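Long-range contact in Alpha/beta hydrolase fold protein (Sphaerobacter thermophilus, PDB 3R0V), which probably acts as a hydrolase of the alpha/beta hydrolase fold and holds D-malate in a pocket in the crystal: residues F17-G31 / I81-M94. Numbering follows the deposited sequence.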
loop_
_atom_site.group_PDB
_atom_site.type_symbol
_atom_site.label_atom_id
_atom_site.label_comp_id
_atom_site.label_asym_id
_atom_site.label_seq_id
_atom_site.Cartn_x
_atom_site.Cartn_y
_atom_site.Cartn_z
ATOM N N PHE A 17 -11.451 8.102 8.357
ATOM C CA PHE A 17 -10.106 8.668 8.345
ATOM C C PHE A 17 -9.872 9.502 9.587
ATOM O O PHE A 17 -10.808 9.832 10.319
ATOM C CB PHE A 17 -9.883 9.547 7.105
ATOM C CG PHE A 17 -10.648 10.845 7.142
ATOM C CD1 PHE A 17 -10.031 12.026 7.541
ATOM C CD2 PHE A 17 -11.978 10.884 6.791
ATOM C CE1 PHE A 17 -10.740 13.216 7.594
ATOM C CE2 PHE A 17 -12.691 12.070 6.842
ATOM C CZ PHE A 17 -12.063 13.239 7.239
ATOM N N GLU A 18 -8.609 9.832 9.823
ATOM C CA GLU A 18 -8.277 10.794 10.858
ATOM C C GLU A 18 -7.162 11.716 10.386
ATOM O O GLU A 18 -6.327 11.322 9.576
ATOM C CB GLU A 18 -7.918 10.110 12.174
ATOM C CG GLU A 18 -6.768 9.142 12.111
ATOM C CD GLU A 18 -6.551 8.439 13.443
ATOM O OE1 GLU A 18 -5.871 9.015 14.319
ATOM O OE2 GLU A 18 -7.071 7.316 13.620
ATOM N N ARG A 19 -7.187 12.949 10.883
ATOM C CA ARG A 19 -6.205 13.968 10.547
ATOM C C ARG A 19 -5.361 14.269 11.765
ATOM O O ARG A 19 -5.868 14.309 12.888
ATOM C CB ARG A 19 -6.880 15.293 10.204
ATOM C CG ARG A 19 -7.765 15.352 8.989
ATOM C CD ARG A 19 -7.917 16.826 8.559
ATOM N NE ARG A 19 -8.925 16.985 7.518
ATOM C CZ ARG A 19 -10.230 16.930 7.747
ATOM N NH1 ARG A 19 -10.670 16.718 8.983
ATOM N NH2 ARG A 19 -11.093 17.077 6.750
ATOM N N SER A 20 -4.093 14.566 11.546
ATOM C CA SER A 20 -3.263 15.054 12.631
ATOM C C SER A 20 -2.225 15.976 12.047
ATOM O O SER A 20 -2.056 16.048 10.830
ATOM C CB SER A 20 -2.595 13.903 13.383
ATOM O OG SER A 20 -1.791 13.123 12.517
ATOM N N GLY A 21 -1.533 16.696 12.917
ATOM C CA GLY A 21 -0.429 17.531 12.499
ATOM C C GLY A 21 -0.821 18.848 11.872
ATOM O O GLY A 21 -1.968 19.285 11.938
ATOM N N SER A 22 0.165 19.490 11.268
ATOM C CA SER A 22 -0.029 20.771 10.610
ATOM C C SER A 22 1.025 20.899 9.526
ATOM O O SER A 22 2.084 20.264 9.592
ATOM C CB SER A 22 0.082 21.925 11.611
ATOM O OG SER A 22 1.379 21.973 12.174
ATOM N N GLY A 23 0.729 21.707 8.518
ATOM C CA GLY A 23 1.606 21.819 7.370
ATOM C C GLY A 23 0.907 21.297 6.133
ATOM O O GLY A 23 -0.291 20.996 6.185
ATOM N N PRO A 24 1.635 21.211 5.010
ATOM C CA PRO A 24 1.004 20.716 3.784
ATOM C C PRO A 24 0.488 19.290 3.987
ATOM O O PRO A 24 1.037 18.549 4.800
ATOM C CB PRO A 24 2.144 20.720 2.760
ATOM C CG PRO A 24 3.225 21.537 3.345
ATOM C CD PRO A 24 3.056 21.552 4.826
ATOM N N PRO A 25 -0.562 18.911 3.255
ATOM C CA PRO A 25 -1.176 17.604 3.475
ATOM C C PRO A 25 -0.431 16.425 2.863
ATOM O O PRO A 25 0.100 16.502 1.748
ATOM C CB PRO A 25 -2.556 17.758 2.827
ATOM C CG PRO A 25 -2.373 18.820 1.789
ATOM C CD PRO A 25 -1.391 19.775 2.387
ATOM N N VAL A 26 -0.410 15.340 3.634
ATOM C CA VAL A 26 0.110 14.044 3.213
ATOM C C VAL A 26 -0.953 12.981 3.496
ATOM O O VAL A 26 -1.470 12.928 4.611
ATOM C CB VAL A 26 1.369 13.678 4.038
ATOM C CG1 VAL A 26 1.794 12.239 3.782
ATOM C CG2 VAL A 26 2.510 14.658 3.764
ATOM N N VAL A 27 -1.254 12.134 2.517
ATOM C CA VAL A 27 -2.163 11.013 2.699
ATOM C C VAL A 27 -1.349 9.728 2.691
ATOM O O VAL A 27 -0.522 9.504 1.802
ATOM C CB VAL A 27 -3.207 10.950 1.580
ATOM C CG1 VAL A 27 -4.070 9.683 1.723
ATOM C CG2 VAL A 27 -4.085 12.190 1.609
ATOM N N LEU A 28 -1.563 8.902 3.709
ATOM C CA LEU A 28 -0.885 7.607 3.798
ATOM C C LEU A 28 -1.833 6.539 3.274
ATOM O O LEU A 28 -2.999 6.473 3.702
ATOM C CB LEU A 28 -0.499 7.293 5.245
ATOM C CG LEU A 28 0.312 8.360 5.989
ATOM C CD1 LEU A 28 0.762 7.868 7.365
ATOM C CD2 LEU A 28 1.509 8.799 5.200
ATOM N N VAL A 29 -1.357 5.721 2.336
ATOM C CA VAL A 29 -2.177 4.666 1.752
ATOM C C VAL A 29 -1.600 3.308 2.142
ATOM O O VAL A 29 -0.472 2.972 1.775
ATOM C CB VAL A 29 -2.212 4.759 0.204
ATOM C CG1 VAL A 29 -3.125 3.675 -0.362
ATOM C CG2 VAL A 29 -2.674 6.144 -0.259
ATOM N N GLY A 30 -2.375 2.519 2.876
ATOM C CA GLY A 30 -1.880 1.246 3.367
ATOM C C GLY A 30 -2.003 0.117 2.364
ATOM O O GLY A 30 -2.747 0.207 1.395
ATOM N N GLY A 31 -1.259 -0.954 2.614
ATOM C CA GLY A 31 -1.253 -2.113 1.735
ATOM C C GLY A 31 -2.161 -3.242 2.187
ATOM O O GLY A 31 -3.125 -3.037 2.921
ATOM N N ILE A 81 -10.530 11.030 -0.019
ATOM C CA ILE A 81 -9.620 11.335 1.079
ATOM C C ILE A 81 -8.700 12.524 0.743
ATOM O O ILE A 81 -8.421 13.363 1.603
ATOM C CB ILE A 81 -8.806 10.072 1.474
ATOM C CG1 ILE A 81 -9.765 9.022 2.067
ATOM C CG2 ILE A 81 -7.681 10.424 2.440
ATOM C CD1 ILE A 81 -10.471 9.466 3.324
ATOM N N ILE A 82 -8.210 12.586 -0.494
ATOM C CA ILE A 82 -7.433 13.745 -0.917
ATOM C C ILE A 82 -8.306 15.010 -0.826
ATOM O O ILE A 82 -7.813 16.071 -0.449
ATOM C CB ILE A 82 -6.814 13.542 -2.315
ATOM C CG1 ILE A 82 -5.754 12.442 -2.254
ATOM C CG2 ILE A 82 -6.153 14.849 -2.823
ATOM C CD1 ILE A 82 -5.313 11.967 -3.604
ATOM N N ASP A 83 -9.593 14.902 -1.150
ATOM C CA ASP A 83 -10.513 16.026 -0.938
ATOM C C ASP A 83 -10.612 16.401 0.537
ATOM O O ASP A 83 -10.577 17.590 0.877
ATOM C CB ASP A 83 -11.887 15.756 -1.548
ATOM C CG ASP A 83 -11.945 16.103 -3.019
ATOM O OD1 ASP A 83 -11.228 17.042 -3.444
ATOM O OD2 ASP A 83 -12.698 15.434 -3.755
ATOM N N ALA A 84 -10.725 15.402 1.413
ATOM C CA ALA A 84 -10.731 15.657 2.848
ATOM C C ALA A 84 -9.450 16.368 3.287
ATOM O O ALA A 84 -9.466 17.170 4.222
ATOM C CB ALA A 84 -10.914 14.349 3.622
ATOM N N ALA A 85 -8.345 16.065 2.612
ATOM C CA ALA A 85 -7.059 16.692 2.902
ATOM C C ALA A 85 -6.949 18.118 2.365
ATOM O O ALA A 85 -5.958 18.816 2.644
ATOM C CB ALA A 85 -5.933 15.843 2.336
ATOM N N GLY A 86 -7.925 18.544 1.567
ATOM C CA GLY A 86 -7.940 19.907 1.069
ATOM C C GLY A 86 -8.088 20.010 -0.434
ATOM O O GLY A 86 -8.321 21.109 -0.945
ATOM N N GLY A 87 -7.931 18.895 -1.149
ATOM C CA GLY A 87 -8.151 18.884 -2.585
ATOM C C GLY A 87 -6.947 18.466 -3.403
ATOM O O GLY A 87 -7.077 18.163 -4.595
ATOM N N ALA A 88 -5.779 18.473 -2.771
ATOM C CA ALA A 88 -4.556 17.945 -3.358
ATOM C C ALA A 88 -3.656 17.528 -2.205
ATOM O O ALA A 88 -3.759 18.082 -1.104
ATOM C CB ALA A 88 -3.862 19.007 -4.199
ATOM N N ALA A 89 -2.760 16.582 -2.436
ATOM C CA ALA A 89 -1.880 16.168 -1.361
ATOM C C ALA A 89 -0.662 15.456 -1.878
ATOM O O ALA A 89 -0.657 14.942 -2.997
ATOM C CB ALA A 89 -2.623 15.251 -0.401
ATOM N N PHE A 90 0.356 15.406 -1.028
ATOM C CA PHE A 90 1.451 14.454 -1.177
ATOM C C PHE A 90 0.894 13.087 -0.772
ATOM O O PHE A 90 0.022 13.008 0.099
ATOM C CB PHE A 90 2.591 14.806 -0.224
ATOM C CG PHE A 90 3.156 16.190 -0.397
ATOM C CD1 PHE A 90 3.163 16.822 -1.630
ATOM C CD2 PHE A 90 3.690 16.859 0.694
ATOM C CE1 PHE A 90 3.712 18.099 -1.772
ATOM C CE2 PHE A 90 4.222 18.130 0.560
ATOM C CZ PHE A 90 4.224 18.756 -0.679
ATOM N N VAL A 91 1.391 12.010 -1.377
ATOM C CA VAL A 91 0.907 10.677 -1.025
ATOM C C VAL A 91 2.082 9.766 -0.742
ATOM O O VAL A 91 3.063 9.784 -1.480
ATOM C CB VAL A 91 0.035 10.067 -2.148
ATOM C CG1 VAL A 91 -0.221 8.579 -1.905
ATOM C CG2 VAL A 91 -1.271 10.821 -2.263
ATOM N N PHE A 92 1.991 9.002 0.350
ATOM C CA PHE A 92 2.932 7.917 0.618
ATOM C C PHE A 92 2.162 6.605 0.611
ATOM O O PHE A 92 1.260 6.412 1.424
ATOM C CB PHE A 92 3.623 8.095 1.978
ATOM C CG PHE A 92 4.452 6.894 2.405
ATOM C CD1 PHE A 92 5.465 6.407 1.594
ATOM C CD2 PHE A 92 4.202 6.250 3.610
ATOM C CE1 PHE A 92 6.221 5.301 1.977
ATOM C CE2 PHE A 92 4.965 5.156 4.002
ATOM C CZ PHE A 92 5.971 4.690 3.186
ATOM N N GLY A 93 2.520 5.705 -0.304
ATOM C CA GLY A 93 1.843 4.422 -0.414
ATOM C C GLY A 93 2.758 3.277 -0.022
ATOM O O GLY A 93 3.927 3.222 -0.416
HETATM N N MSE A 94 2.202 2.349 0.751
HETATM C CA MSE A 94 2.955 1.214 1.265
HETATM C C MSE A 94 2.531 -0.089 0.596
HETATM O O MSE A 94 1.352 -0.423 0.564
HETATM C CB MSE A 94 2.751 1.102 2.777
HETATM C CG MSE A 94 3.448 2.195 3.571
HETATM SE SE MSE A 94 2.548 2.579 5.260
HETATM C CE MSE A 94 1.041 3.611 4.573
#
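Strands 25-29 and 89-94 run parallel, their axes 27° apart, and five backbone hydrogen bonds join them in a ladder from Phe90 N to Pro25 O (3.0 Å) through to Met94 N to Val29 O. On one face of the sheet Val27 sets CG1 against Ile81 CG2 (3.8 Å) and turns CG2 to the methyls of Ala85 and Ala89; on the other, Leu28 CD2 meets the edge of the Phe92 ring. On helix 71-84, Ala84 CB lies over a face of the Phe17 ring, 4.3 Å from its centroid, while Ile81 CD1 reaches Phe17 CB. Arg19, extended from CG to NE, brings NH2 to Ala84 O (3.0 Å, 158° at the hydrogen), NE adding a weak bond to the same oxygen, and Phe17 CE1 sits over the guanidinium centre. An alanine in place of Phe17 would probably leave Ala84 CB without its aromatic face and Ile81 CD1 with less to pack on. In this worked example of the alpha/beta hydrolase central sheet, strand 89-94 leads into Gly93, Ser95 and Gly97, consistent with a nucleophile elbow; strand 25-29 lies between strands 51-52 and 89-94, helix 96-106 packing on Val29 and Val91, helix 40-46 on Leu28 and Phe92.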